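Local coordinates for protein (S)-ureidoglycine aminohydrolase (PDB 1RC6) that converts (S)-ureidoglycine and water to (S)-ureidoglycolate and ammonia, a manganese-dependent step of allantoin breakdown in anaerobic nitrogen use, at residues Y108-P113 and Y142-V147; R134-V139 and G176-M181; T93-G98 and L116-N121. One frame throughout, in Å; residues are numbered along the deposited sequence.

Overall arrangement
All three contacts, each partly buried, involve the N-terminal cupin domain. Contact 3 joins strands 91-96 and 118-121 of a small antiparallel sheet, with backbone bonds doing most of the work. Contact 1 belongs to a second sheet, where a loop enters strand 147-150 beside strand 107-111. It has two backbone bonds and much apolar and proline packing. Contact 2 joins the end of strand 127-135, in the same sheet as contact 1, to the entry of strand 179-186 in the C-terminal sheet. It relies on polar side chains that bond to the backbone opposite. Contacts 1 and 2 touch through P113, P144 and Y136. Contacts 1 and 3 touch through C111 and A96. Contacts 2 and 3 do not meet.

Contact 1 of 3, residues Y108-P113 and Y142-V147; sequences YLYCPP and YAPWLV
Here the edge of a cupin beta-sheet gains its outermost strand. Residues 144-146 run as a loop beside strand 107-111, and V147 opens strand 147-150. Y110 and V147 form an antiparallel hydrogen-bonded pair. The bond from Y110 N to V147 O is 2.7 Å long and almost straight, at 177°. The return bond from V147 N to Y110 O is longer, 3.2 Å, and its donor stands above the carbonyl plane.

The side chains of Y110 and V147 share one face of the sheet. The Y110 ring has CG anti to its backbone N (chi1 167°) and extends along the incoming loop. L146 CA and V147 N lie at the ring edge. The OH end crosses P144 obliquely, with Y110 OH 3.8 Å from P144 CB. That hydroxyl is hydrogen-bonded to E82. V147 CG1 meets the Y108 ring obliquely, 3.9 Å from Y108 CE2.

L109 and L146 cross obliquely through their CD1 methyls. L146 also touches A96 of strand 91-96, so it links this edge to the neighbouring sheet. Prolines fill the end of the contact beyond the paired residues. P112 CD packs against the L146 backbone, 3.4 Å from L146 N. P113 and P144 meet tip to tip, and P144 CG lies 3.7 Å from both P113 CD and P112 CB.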
ATOM      1  N   TYR A 108      -2.719 -10.078   5.100  1.00 33.78           N
ATOM      2  CA  TYR A 108      -3.355  -9.256   4.094  1.00 32.22           C
ATOM      3  C   TYR A 108      -4.715  -9.795   3.696  1.00 33.29           C
ATOM      4  O   TYR A 108      -5.017 -10.982   3.897  1.00 34.87           O
ATOM      5  CB  TYR A 108      -2.476  -9.154   2.852  1.00 30.40           C
ATOM      6  CG  TYR A 108      -2.347 -10.431   2.038  1.00 34.03           C
ATOM      7  CD1 TYR A 108      -1.433 -11.425   2.391  1.00 35.86           C
ATOM      8  CD2 TYR A 108      -3.109 -10.622   0.886  1.00 35.19           C
ATOM      9  CE1 TYR A 108      -1.277 -12.575   1.609  1.00 35.20           C
ATOM     10  CE2 TYR A 108      -2.962 -11.757   0.103  1.00 36.66           C
ATOM     11  CZ  TYR A 108      -2.043 -12.731   0.465  1.00 37.69           C
ATOM     12  OH  TYR A 108      -1.887 -13.843  -0.342  1.00 39.88           O
ATOM     13  N   LEU A 109      -5.535  -8.916   3.125  1.00 30.24           N
ATOM     14  CA  LEU A 109      -6.862  -9.281   2.669  1.00 29.30           C
ATOM     15  C   LEU A 109      -7.304  -8.475   1.450  1.00 29.89           C
ATOM     16  O   LEU A 109      -7.371  -7.245   1.496  1.00 30.12           O
ATOM     17  CB  LEU A 109      -7.895  -9.081   3.779  1.00 27.81           C
ATOM     18  CG  LEU A 109      -9.341  -9.223   3.286  1.00 28.99           C
ATOM     19  CD1 LEU A 109      -9.580 -10.632   2.780  1.00 31.02           C
ATOM     20  CD2 LEU A 109     -10.302  -8.897   4.406  1.00 30.19           C
ATOM     21  N   TYR A 110      -7.613  -9.182   0.366  1.00 23.90           N
ATOM     22  CA  TYR A 110      -8.103  -8.556  -0.854  1.00 24.28           C
ATOM     23  C   TYR A 110      -9.588  -8.873  -1.006  1.00 24.20           C
ATOM     24  O   TYR A 110     -10.022  -9.990  -0.745  1.00 24.37           O
ATOM     25  CB  TYR A 110      -7.352  -9.071  -2.093  1.00 30.36           C
ATOM     26  CG  TYR A 110      -8.046  -8.687  -3.387  1.00 31.45           C
ATOM     27  CD1 TYR A 110      -9.118  -9.427  -3.867  1.00 32.67           C
ATOM     28  CD2 TYR A 110      -7.711  -7.512  -4.066  1.00 32.48           C
ATOM     29  CE1 TYR A 110      -9.853  -9.007  -4.976  1.00 32.78           C
ATOM     30  CE2 TYR A 110      -8.434  -7.085  -5.176  1.00 31.05           C
ATOM     31  CZ  TYR A 110      -9.510  -7.836  -5.622  1.00 30.80           C
ATOM     32  OH  TYR A 110     -10.263  -7.405  -6.687  1.00 27.75           O
ATOM     33  N   CYS A 111     -10.365  -7.891  -1.429  1.00 24.97           N
ATOM     34  CA  CYS A 111     -11.791  -8.091  -1.642  1.00 27.25           C
ATOM     35  C   CYS A 111     -12.205  -7.671  -3.046  1.00 26.94           C
ATOM     36  O   CYS A 111     -11.941  -6.544  -3.470  1.00 29.71           O
ATOM     37  CB  CYS A 111     -12.621  -7.282  -0.643  1.00 34.41           C
ATOM     38  SG  CYS A 111     -12.574  -7.877   1.060  1.00 39.18           S
ATOM     39  N   PRO A 112     -12.860  -8.579  -3.791  1.00 22.91           N
ATOM     40  CA  PRO A 112     -13.294  -8.231  -5.144  1.00 26.15           C
ATOM     41  C   PRO A 112     -14.353  -7.155  -5.011  1.00 27.59           C
ATOM     42  O   PRO A 112     -14.810  -6.864  -3.916  1.00 23.45           O
ATOM     43  CB  PRO A 112     -13.866  -9.542  -5.672  1.00 39.38           C
ATOM     44  CG  PRO A 112     -14.419 -10.179  -4.423  1.00 38.49           C
ATOM     45  CD  PRO A 112     -13.284  -9.948  -3.445  1.00 40.36           C
ATOM     46  N   PRO A 113     -14.757  -6.552  -6.131  1.00 32.82           N
ATOM     47  CA  PRO A 113     -15.774  -5.497  -6.150  1.00 41.76           C
ATOM     48  C   PRO A 113     -17.046  -5.906  -5.435  1.00 44.08           C
ATOM     49  O   PRO A 113     -17.505  -7.033  -5.578  1.00 48.86           O
ATOM     50  CB  PRO A 113     -16.029  -5.287  -7.632  1.00 30.88           C
ATOM     51  CG  PRO A 113     -14.732  -5.650  -8.245  1.00 29.35           C
ATOM     52  CD  PRO A 113     -14.320  -6.880  -7.496  1.00 27.18           C
ATOM     53  N   TYR A 142     -14.149 -13.317 -17.101  1.00 54.23           N
ATOM     54  CA  TYR A 142     -13.274 -13.333 -15.937  1.00 54.23           C
ATOM     55  C   TYR A 142     -13.862 -12.585 -14.765  1.00 54.23           C
ATOM     56  O   TYR A 142     -14.759 -11.752 -14.923  1.00 54.23           O
ATOM     57  CB  TYR A 142     -11.925 -12.707 -16.255  1.00 41.51           C
ATOM     58  CG  TYR A 142     -11.123 -13.404 -17.316  1.00 41.51           C
ATOM     59  CD1 TYR A 142     -11.350 -13.156 -18.670  1.00 41.51           C
ATOM     60  CD2 TYR A 142     -10.103 -14.278 -16.967  1.00 41.51           C
ATOM     61  CE1 TYR A 142     -10.570 -13.760 -19.647  1.00 41.51           C
ATOM     62  CE2 TYR A 142      -9.321 -14.887 -17.929  1.00 41.51           C
ATOM     63  CZ  TYR A 142      -9.554 -14.626 -19.266  1.00 41.51           C
ATOM     64  OH  TYR A 142      -8.756 -15.230 -20.212  1.00 41.51           O
ATOM     65  N   ALA A 143     -13.329 -12.885 -13.587  1.00 39.16           N
ATOM     66  CA  ALA A 143     -13.771 -12.246 -12.359  1.00 37.42           C
ATOM     67  C   ALA A 143     -12.747 -12.539 -11.268  1.00 36.28           C
ATOM     68  O   ALA A 143     -12.184 -13.627 -11.219  1.00 36.60           O
ATOM     69  CB  ALA A 143     -15.143 -12.769 -11.964  1.00 31.90           C
ATOM     70  N   PRO A 144     -12.483 -11.559 -10.389  1.00 34.88           N
ATOM     71  CA  PRO A 144     -11.512 -11.750  -9.310  1.00 31.31           C
ATOM     72  C   PRO A 144     -12.200 -12.419  -8.125  1.00 31.42           C
ATOM     73  O   PRO A 144     -13.382 -12.750  -8.196  1.00 32.04           O
ATOM     74  CB  PRO A 144     -11.077 -10.332  -9.003  1.00 27.25           C
ATOM     75  CG  PRO A 144     -12.386  -9.597  -9.110  1.00 29.66           C
ATOM     76  CD  PRO A 144     -13.043 -10.193 -10.358  1.00 29.66           C
ATOM     77  N   TRP A 145     -11.467 -12.614  -7.038  1.00 31.55           N
ATOM     78  CA  TRP A 145     -12.049 -13.237  -5.857  1.00 30.13           C
ATOM     79  C   TRP A 145     -11.267 -12.930  -4.579  1.00 30.40           C
ATOM     80  O   TRP A 145     -10.086 -12.580  -4.619  1.00 28.98           O
ATOM     81  CB  TRP A 145     -12.141 -14.748  -6.055  1.00 26.56           C
ATOM     82  CG  TRP A 145     -10.832 -15.380  -6.341  1.00 25.65           C
ATOM     83  CD1 TRP A 145      -9.915 -15.834  -5.433  1.00 23.38           C
ATOM     84  CD2 TRP A 145     -10.261 -15.597  -7.639  1.00 24.71           C
ATOM     85  NE1 TRP A 145      -8.805 -16.325  -6.088  1.00 23.07           N
ATOM     86  CE2 TRP A 145      -8.990 -16.193  -7.442  1.00 23.20           C
ATOM     87  CE3 TRP A 145     -10.703 -15.342  -8.949  1.00 23.62           C
ATOM     88  CZ2 TRP A 145      -8.148 -16.548  -8.512  1.00 22.73           C
ATOM     89  CZ3 TRP A 145      -9.871 -15.691 -10.013  1.00 25.58           C
ATOM     90  CH2 TRP A 145      -8.603 -16.291  -9.787  1.00 25.36           C
ATOM     91  N   LEU A 146     -11.953 -13.070  -3.449  1.00 29.52           N
ATOM     92  CA  LEU A 146     -11.368 -12.815  -2.144  1.00 27.56           C
ATOM     93  C   LEU A 146     -10.076 -13.593  -1.986  1.00 27.29           C
ATOM     94  O   LEU A 146     -10.011 -14.773  -2.308  1.00 28.33           O
ATOM     95  CB  LEU A 146     -12.377 -13.218  -1.062  1.00 26.29           C
ATOM     96  CG  LEU A 146     -12.136 -13.367   0.455  1.00 24.66           C
ATOM     97  CD1 LEU A 146     -10.671 -13.374   0.823  1.00 25.13           C
ATOM     98  CD2 LEU A 146     -12.858 -12.260   1.163  1.00 22.71           C
ATOM     99  N   VAL A 147      -9.041 -12.919  -1.510  1.00 28.92           N
ATOM    100  CA  VAL A 147      -7.763 -13.565  -1.259  1.00 28.32           C
ATOM    101  C   VAL A 147      -7.270 -13.048   0.084  1.00 29.26           C
ATOM    102  O   VAL A 147      -7.395 -11.864   0.378  1.00 29.96           O
ATOM    103  CB  VAL A 147      -6.724 -13.226  -2.334  1.00 20.50           C
ATOM    104  CG1 VAL A 147      -5.407 -13.914  -2.016  1.00 20.54           C
ATOM    105  CG2 VAL A 147      -7.230 -13.654  -3.685  1.00 19.21           C
TER

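Contact 2 of 3, residues R134-V139 and G176-M181; sequences RRYVPV and GFDMNM
This contact joins the two cupin halves of the chain, where strand 127-135 of the N-terminal domain ends beside the entry to strand 179-186. Two side chains, one from each segment, make the polar link.

D178 points toward the 134-139 segment, with CG between its backbone N and carbonyl carbon. D178 OD2 accepts a hydrogen bond from V137 N, at 2.7 Å and 163°. The donor comes from above the carboxylate plane. The same carboxylate crosses the Y136 ring obliquely, the two planes 48° apart, and D178 CG is 3.4 Å from Y136 CD2. D178 OD1 lies close to a carboxylate oxygen of E82, and these like charges could raise the proton affinity of one of the acids.

Y136 has CG anti to its backbone N (chi1 176°), which carries the ring along the other segment to G176. Y136 OH donates a 2.7 Å hydrogen bond to G176 O, in the carbonyl plane and on a lone pair. The Y136 side chain also touches P113, at its CB, and P144, at its OH, and R257 NH1 makes a weak hydrogen bond with the same hydroxyl. An alanine here would remove the bond to G176 O and would probably loosen the packing that the side chain makes with D178 and P144.

R134 also points toward the 176-181 segment, but its guanidinium is held by other residues. NH1 bonds to Y132 OH and NH2 to S58 OG. R134 NE stays 4.5 Å from D178 OD2, too far for a salt bridge.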
ATOM      1  N   ARG A 134      -9.585   0.876  -5.486  1.00 24.17           N
ATOM      2  CA  ARG A 134      -9.619   1.386  -6.856  1.00 26.86           C
ATOM      3  C   ARG A 134     -10.898   0.880  -7.508  1.00 29.38           C
ATOM      4  O   ARG A 134     -11.553  -0.020  -6.985  1.00 30.12           O
ATOM      5  CB  ARG A 134      -8.412   0.907  -7.673  1.00 26.25           C
ATOM      6  CG  ARG A 134      -8.457  -0.542  -8.064  1.00 24.33           C
ATOM      7  CD  ARG A 134      -7.258  -0.954  -8.901  1.00 28.32           C
ATOM      8  NE  ARG A 134      -7.197  -0.255 -10.185  1.00 29.27           N
ATOM      9  CZ  ARG A 134      -6.283   0.668 -10.482  1.00 29.89           C
ATOM     10  NH1 ARG A 134      -5.352   1.001  -9.589  1.00 30.50           N
ATOM     11  NH2 ARG A 134      -6.306   1.271 -11.662  1.00 25.10           N
ATOM     12  N   ARG A 135     -11.259   1.468  -8.640  1.00 38.58           N
ATOM     13  CA  ARG A 135     -12.450   1.048  -9.345  1.00 44.15           C
ATOM     14  C   ARG A 135     -12.063  -0.112 -10.264  1.00 42.02           C
ATOM     15  O   ARG A 135     -11.286   0.047 -11.211  1.00 45.46           O
ATOM     16  CB  ARG A 135     -13.038   2.225 -10.128  1.00 45.99           C
ATOM     17  CG  ARG A 135     -14.357   1.923 -10.816  1.00 62.75           C
ATOM     18  CD  ARG A 135     -15.284   3.131 -10.763  1.00 76.83           C
ATOM     19  NE  ARG A 135     -14.683   4.344 -11.323  1.00 85.25           N
ATOM     20  CZ  ARG A 135     -15.252   5.549 -11.298  1.00 87.71           C
ATOM     21  NH1 ARG A 135     -16.445   5.715 -10.739  1.00 87.63           N
ATOM     22  NH2 ARG A 135     -14.627   6.593 -11.829  1.00 87.83           N
ATOM     23  N   TYR A 136     -12.593  -1.287  -9.960  1.00 36.50           N
ATOM     24  CA  TYR A 136     -12.300  -2.482 -10.734  1.00 33.00           C
ATOM     25  C   TYR A 136     -12.741  -2.455 -12.203  1.00 32.20           C
ATOM     26  O   TYR A 136     -13.805  -1.930 -12.543  1.00 31.04           O
ATOM     27  CB  TYR A 136     -12.917  -3.692 -10.049  1.00 31.72           C
ATOM     28  CG  TYR A 136     -12.750  -4.964 -10.830  1.00 27.93           C
ATOM     29  CD1 TYR A 136     -13.786  -5.463 -11.618  1.00 26.34           C
ATOM     30  CD2 TYR A 136     -11.545  -5.655 -10.809  1.00 26.12           C
ATOM     31  CE1 TYR A 136     -13.620  -6.625 -12.368  1.00 27.44           C
ATOM     32  CE2 TYR A 136     -11.361  -6.818 -11.555  1.00 26.54           C
ATOM     33  CZ  TYR A 136     -12.400  -7.299 -12.332  1.00 27.85           C
ATOM     34  OH  TYR A 136     -12.216  -8.455 -13.065  1.00 30.21           O
ATOM     35  N   VAL A 137     -11.916  -3.033 -13.073  1.00 27.32           N
ATOM     36  CA  VAL A 137     -12.244  -3.073 -14.490  1.00 26.77           C
ATOM     37  C   VAL A 137     -12.520  -4.491 -14.962  1.00 29.38           C
ATOM     38  O   VAL A 137     -11.611  -5.314 -15.117  1.00 27.35           O
ATOM     39  CB  VAL A 137     -11.132  -2.475 -15.346  1.00 26.54           C
ATOM     40  CG1 VAL A 137     -11.466  -2.671 -16.811  1.00 23.82           C
ATOM     41  CG2 VAL A 137     -10.991  -1.005 -15.036  1.00 21.93           C
ATOM     42  N   PRO A 138     -13.798  -4.793 -15.205  1.00 36.00           N
ATOM     43  CA  PRO A 138     -14.219  -6.116 -15.657  1.00 41.04           C
ATOM     44  C   PRO A 138     -13.831  -6.401 -17.089  1.00 45.04           C
ATOM     45  O   PRO A 138     -13.706  -5.492 -17.902  1.00 41.76           O
ATOM     46  CB  PRO A 138     -15.728  -6.074 -15.456  1.00 37.66           C
ATOM     47  CG  PRO A 138     -16.052  -4.648 -15.772  1.00 37.47           C
ATOM     48  CD  PRO A 138     -14.962  -3.900 -15.037  1.00 37.44           C
ATOM     49  N   VAL A 139     -13.636  -7.679 -17.375  1.00 42.55           N
ATOM     50  CA  VAL A 139     -13.277  -8.148 -18.698  1.00 42.55           C
ATOM     51  C   VAL A 139     -14.121  -9.395 -18.987  1.00 42.55           C
ATOM     52  O   VAL A 139     -14.385 -10.191 -18.087  1.00 42.55           O
ATOM     53  CB  VAL A 139     -11.777  -8.508 -18.759  1.00 63.03           C
ATOM     54  CG1 VAL A 139     -11.483  -9.654 -17.826  1.00 63.03           C
ATOM     55  CG2 VAL A 139     -11.380  -8.880 -20.172  1.00 63.03           C
ATOM     56  N   GLY A 176      -8.489 -12.188 -14.255  1.00 31.89           N
ATOM     57  CA  GLY A 176      -9.619 -11.901 -13.392  1.00 28.96           C
ATOM     58  C   GLY A 176      -9.235 -10.695 -12.563  1.00 29.42           C
ATOM     59  O   GLY A 176     -10.080  -9.842 -12.223  1.00 26.83           O
ATOM     60  N   PHE A 177      -7.940 -10.624 -12.254  1.00 30.44           N
ATOM     61  CA  PHE A 177      -7.397  -9.523 -11.477  1.00 32.41           C
ATOM     62  C   PHE A 177      -6.855  -8.426 -12.388  1.00 33.34           C
ATOM     63  O   PHE A 177      -6.207  -8.698 -13.393  1.00 34.20           O
ATOM     64  CB  PHE A 177      -6.299 -10.030 -10.547  1.00 29.83           C
ATOM     65  CG  PHE A 177      -6.812 -10.849  -9.396  1.00 32.32           C
ATOM     66  CD1 PHE A 177      -6.943 -10.289  -8.132  1.00 34.22           C
ATOM     67  CD2 PHE A 177      -7.207 -12.168  -9.586  1.00 32.83           C
ATOM     68  CE1 PHE A 177      -7.465 -11.033  -7.077  1.00 35.68           C
ATOM     69  CE2 PHE A 177      -7.724 -12.912  -8.549  1.00 31.97           C
ATOM     70  CZ  PHE A 177      -7.855 -12.347  -7.291  1.00 35.68           C
ATOM     71  N   ASP A 178      -7.141  -7.181 -12.023  1.00 31.74           N
ATOM     72  CA  ASP A 178      -6.700  -6.033 -12.786  1.00 30.22           C
ATOM     73  C   ASP A 178      -5.670  -5.229 -11.985  1.00 29.27           C
ATOM     74  O   ASP A 178      -5.417  -4.065 -12.278  1.00 28.62           O
ATOM     75  CB  ASP A 178      -7.905  -5.159 -13.134  1.00 31.02           C
ATOM     76  CG  ASP A 178      -8.513  -4.492 -11.917  1.00 31.25           C
ATOM     77  OD1 ASP A 178      -8.089  -4.803 -10.783  1.00 31.73           O
ATOM     78  OD2 ASP A 178      -9.425  -3.654 -12.101  1.00 33.11           O
ATOM     79  N   MET A 179      -5.081  -5.851 -10.968  1.00 28.21           N
ATOM     80  CA  MET A 179      -4.081  -5.173 -10.152  1.00 28.80           C
ATOM     81  C   MET A 179      -3.299  -6.195  -9.364  1.00 29.53           C
ATOM     82  O   MET A 179      -3.574  -7.385  -9.437  1.00 29.80           O
ATOM     83  CB  MET A 179      -4.742  -4.215  -9.164  1.00 33.91           C
ATOM     84  CG  MET A 179      -5.707  -4.916  -8.249  1.00 34.67           C
ATOM     85  SD  MET A 179      -5.771  -4.229  -6.594  1.00 37.45           S
ATOM     86  CE  MET A 179      -7.109  -3.268  -6.735  1.00 34.26           C
ATOM     87  N   ASN A 180      -2.314  -5.721  -8.615  1.00 39.17           N
ATOM     88  CA  ASN A 180      -1.517  -6.593  -7.779  1.00 38.85           C
ATOM     89  C   ASN A 180      -0.741  -5.753  -6.780  1.00 39.69           C
ATOM     90  O   ASN A 180      -0.488  -4.580  -7.022  1.00 42.01           O
ATOM     91  CB  ASN A 180      -0.570  -7.428  -8.629  1.00 31.59           C
ATOM     92  CG  ASN A 180      -0.236  -8.769  -7.984  1.00 34.30           C
ATOM     93  OD1 ASN A 180       0.151  -9.719  -8.664  1.00 35.20           O
ATOM     94  ND2 ASN A 180      -0.376  -8.848  -6.670  1.00 33.29           N
ATOM     95  N   MET A 181      -0.408  -6.345  -5.640  1.00 29.23           N
ATOM     96  CA  MET A 181       0.355  -5.665  -4.604  1.00 30.53           C
ATOM     97  C   MET A 181       1.670  -6.430  -4.481  1.00 31.91           C
ATOM     98  O   MET A 181       1.687  -7.659  -4.564  1.00 33.80           O
ATOM     99  CB  MET A 181      -0.385  -5.696  -3.256  1.00 35.43           C
ATOM    100  CG  MET A 181      -1.696  -4.910  -3.178  1.00 35.19           C
ATOM    101  SD  MET A 181      -1.540  -3.095  -3.229  1.00 36.32           S
ATOM    102  CE  MET A 181       0.010  -2.871  -2.417  1.00 37.49           C
TER

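Contact 3 of 3, residues T93-G98 and L116-N121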
ATOM      1  N   THR A  93      -8.789  -7.937  13.159  1.00 31.02           N
ATOM      2  CA  THR A  93      -9.781  -8.927  12.810  1.00 31.43           C
ATOM      3  C   THR A  93     -10.575  -8.352  11.659  1.00 29.96           C
ATOM      4  O   THR A  93     -11.340  -7.406  11.823  1.00 31.05           O
ATOM      5  CB  THR A  93     -10.719  -9.213  14.001  1.00 30.02           C
ATOM      6  OG1 THR A  93      -9.957  -9.786  15.064  1.00 32.29           O
ATOM      7  CG2 THR A  93     -11.831 -10.175  13.605  1.00 26.13           C
ATOM      8  N   ALA A  94     -10.378  -8.920  10.484  1.00 32.99           N
ATOM      9  CA  ALA A  94     -11.078  -8.444   9.307  1.00 34.22           C
ATOM     10  C   ALA A  94     -12.250  -9.346   9.000  1.00 33.86           C
ATOM     11  O   ALA A  94     -12.269 -10.516   9.387  1.00 35.16           O
ATOM     12  CB  ALA A  94     -10.131  -8.408   8.124  1.00 34.95           C
ATOM     13  N   LYS A  95     -13.226  -8.796   8.295  1.00 24.20           N
ATOM     14  CA  LYS A  95     -14.396  -9.556   7.919  1.00 28.41           C
ATOM     15  C   LYS A  95     -14.881  -9.173   6.535  1.00 28.48           C
ATOM     16  O   LYS A  95     -14.968  -7.996   6.196  1.00 29.59           O
ATOM     17  CB  LYS A  95     -15.510  -9.354   8.945  1.00 27.14           C
ATOM     18  CG  LYS A  95     -15.195  -9.937  10.312  1.00 34.98           C
ATOM     19  CD  LYS A  95     -16.393  -9.863  11.261  1.00 39.67           C
ATOM     20  CE  LYS A  95     -16.133 -10.669  12.525  1.00 44.66           C
ATOM     21  NZ  LYS A  95     -17.358 -10.823  13.344  1.00 47.74           N
ATOM     22  N   ALA A  96     -15.185 -10.188   5.735  1.00 37.96           N
ATOM     23  CA  ALA A  96     -15.680  -9.998   4.372  1.00 38.21           C
ATOM     24  C   ALA A  96     -16.263 -11.307   3.843  1.00 37.37           C
ATOM     25  O   ALA A  96     -15.844 -12.395   4.249  1.00 34.20           O
ATOM     26  CB  ALA A  96     -14.554  -9.518   3.448  1.00 38.72           C
ATOM     27  N   GLU A  97     -17.228 -11.181   2.937  1.00 40.35           N
ATOM     28  CA  GLU A  97     -17.886 -12.328   2.337  1.00 42.91           C
ATOM     29  C   GLU A  97     -18.229 -13.396   3.386  1.00 45.24           C
ATOM     30  O   GLU A  97     -17.967 -14.587   3.201  1.00 47.01           O
ATOM     31  CB  GLU A  97     -17.001 -12.915   1.232  1.00 45.08           C
ATOM     32  CG  GLU A  97     -16.643 -11.895   0.160  1.00 47.27           C
ATOM     33  CD  GLU A  97     -16.103 -12.519  -1.107  1.00 46.73           C
ATOM     34  OE1 GLU A  97     -15.306 -13.468  -1.021  1.00 49.43           O
ATOM     35  OE2 GLU A  97     -16.460 -12.047  -2.198  1.00 47.28           O
ATOM     36  N   GLY A  98     -18.802 -12.944   4.498  1.00 49.80           N
ATOM     37  CA  GLY A  98     -19.202 -13.843   5.556  1.00 48.90           C
ATOM     38  C   GLY A  98     -18.109 -14.545   6.324  1.00 50.48           C
ATOM     39  O   GLY A  98     -18.415 -15.270   7.267  1.00 51.81           O
ATOM     40  N   LEU A 116     -17.896  -5.638   0.631  1.00 29.65           N
ATOM     41  CA  LEU A 116     -17.492  -4.733   1.689  1.00 25.43           C
ATOM     42  C   LEU A 116     -16.599  -5.445   2.690  1.00 25.23           C
ATOM     43  O   LEU A 116     -16.754  -6.643   2.954  1.00 27.81           O
ATOM     44  CB  LEU A 116     -18.712  -4.208   2.412  1.00 28.95           C
ATOM     45  CG  LEU A 116     -19.259  -2.870   1.914  1.00 31.58           C
ATOM     46  CD1 LEU A 116     -19.153  -2.785   0.401  1.00 31.74           C
ATOM     47  CD2 LEU A 116     -20.689  -2.708   2.415  1.00 29.59           C
ATOM     48  N   MET A 117     -15.663  -4.694   3.256  1.00 33.09           N
ATOM     49  CA  MET A 117     -14.716  -5.229   4.224  1.00 30.29           C
ATOM     50  C   MET A 117     -14.861  -4.467   5.539  1.00 31.25           C
ATOM     51  O   MET A 117     -15.144  -3.265   5.541  1.00 28.68           O
ATOM     52  CB  MET A 117     -13.302  -5.055   3.678  1.00 33.50           C
ATOM     53  CG  MET A 117     -12.199  -5.135   4.707  1.00 37.89           C
ATOM     54  SD  MET A 117     -10.609  -4.447   4.113  1.00 36.47           S
ATOM     55  CE  MET A 117     -10.293  -5.464   2.626  1.00 32.92           C
ATOM     56  N   THR A 118     -14.710  -5.171   6.656  1.00 29.25           N
ATOM     57  CA  THR A 118     -14.772  -4.519   7.957  1.00 28.91           C
ATOM     58  C   THR A 118     -13.557  -5.008   8.697  1.00 29.58           C
ATOM     59  O   THR A 118     -13.042  -6.084   8.406  1.00 30.70           O
ATOM     60  CB  THR A 118     -16.039  -4.871   8.754  1.00 31.35           C
ATOM     61  OG1 THR A 118     -16.231  -6.289   8.757  1.00 27.70           O
ATOM     62  CG2 THR A 118     -17.257  -4.171   8.150  1.00 30.79           C
ATOM     63  N   PHE A 119     -13.069  -4.208   9.633  1.00 27.31           N
ATOM     64  CA  PHE A 119     -11.887  -4.606  10.371  1.00 27.16           C
ATOM     65  C   PHE A 119     -11.790  -3.824  11.647  1.00 26.04           C
ATOM     66  O   PHE A 119     -12.266  -2.701  11.736  1.00 28.97           O
ATOM     67  CB  PHE A 119     -10.624  -4.386   9.538  1.00 19.75           C
ATOM     68  CG  PHE A 119     -10.546  -3.031   8.928  1.00 18.77           C
ATOM     69  CD1 PHE A 119     -10.896  -2.832   7.592  1.00 19.45           C
ATOM     70  CD2 PHE A 119     -10.187  -1.934   9.701  1.00 18.23           C
ATOM     71  CE1 PHE A 119     -10.892  -1.550   7.037  1.00 17.36           C
ATOM     72  CE2 PHE A 119     -10.181  -0.649   9.160  1.00 17.12           C
ATOM     73  CZ  PHE A 119     -10.535  -0.455   7.824  1.00 19.34           C
ATOM     74  N   VAL A 120     -11.172  -4.433  12.642  1.00 18.31           N
ATOM     75  CA  VAL A 120     -11.027  -3.812  13.927  1.00 24.49           C
ATOM     76  C   VAL A 120      -9.766  -4.306  14.569  1.00 23.11           C
ATOM     77  O   VAL A 120      -9.304  -5.417  14.314  1.00 22.88           O
ATOM     78  CB  VAL A 120     -12.207  -4.154  14.860  1.00 32.55           C
ATOM     79  CG1 VAL A 120     -11.905  -3.694  16.281  1.00 35.44           C
ATOM     80  CG2 VAL A 120     -13.445  -3.466  14.377  1.00 36.49           C
ATOM     81  N   ASN A 121      -9.206  -3.450  15.405  1.00 32.60           N
ATOM     82  CA  ASN A 121      -8.011  -3.793  16.126  1.00 34.94           C
ATOM     83  C   ASN A 121      -8.378  -4.983  16.997  1.00 37.93           C
ATOM     84  O   ASN A 121      -9.433  -4.993  17.635  1.00 37.62           O
ATOM     85  CB  ASN A 121      -7.590  -2.636  16.999  1.00 26.42           C
ATOM     86  CG  ASN A 121      -6.191  -2.783  17.469  1.00 26.29           C
ATOM     87  OD1 ASN A 121      -5.598  -3.854  17.360  1.00 23.82           O
ATOM     88  ND2 ASN A 121      -5.641  -1.712  18.009  1.00 31.08           N
TER
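Strands 91-96 and 118-121 run antiparallel in a small sheet of the N-terminal cupin barrel. The axes of residues 93-96 and 118-121 approach to 4.5 Å, and their directions differ by 170°. The first shell is backbone. T93 and V120 form a hydrogen-bonded pair, with T93 N to V120 O at 2.8 Å and V120 N to T93 O at 3.1 Å. K95 and T118 form the next such pair. K95 N reaches T118 O at 2.7 Å, and T118 N reaches K95 O at 2.9 Å. The second of these donors lies in the carbonyl plane, while the first stands above it.

T118 adds a side-chain bond to this pair. Its OG1 sits between the backbone N and carbonyl carbon (chi1 49°), which turns it toward the opposite strand. From there T118 OG1 makes a weak 3.3 Å bond to K95 O. That carbonyl oxygen thus takes one main-chain and one side-chain donor. K95 crosses T118 obliquely, with its CB beside OG1. Beyond CG the lysine chain is extended and leads away.

A94 and F119 form the non-hydrogen-bonded pair between. Their side chains lie on the face opposite T93, K95, T118 and V120. A94 CB lies 4.3 Å from F119 CB. This face looks toward the other sheet: A94 touches L109, and F119 touches L85.

Farther out, backbone bonds from A94 to F101 and from F119 to N72 hold the outer sides of the two strands, and N121 ND2 bonds to the carbonyls of H67 and E125. M117 packs on L109, C111, T83 and L85. Its CG lies at the edge of the F119 ring, in the ring plane.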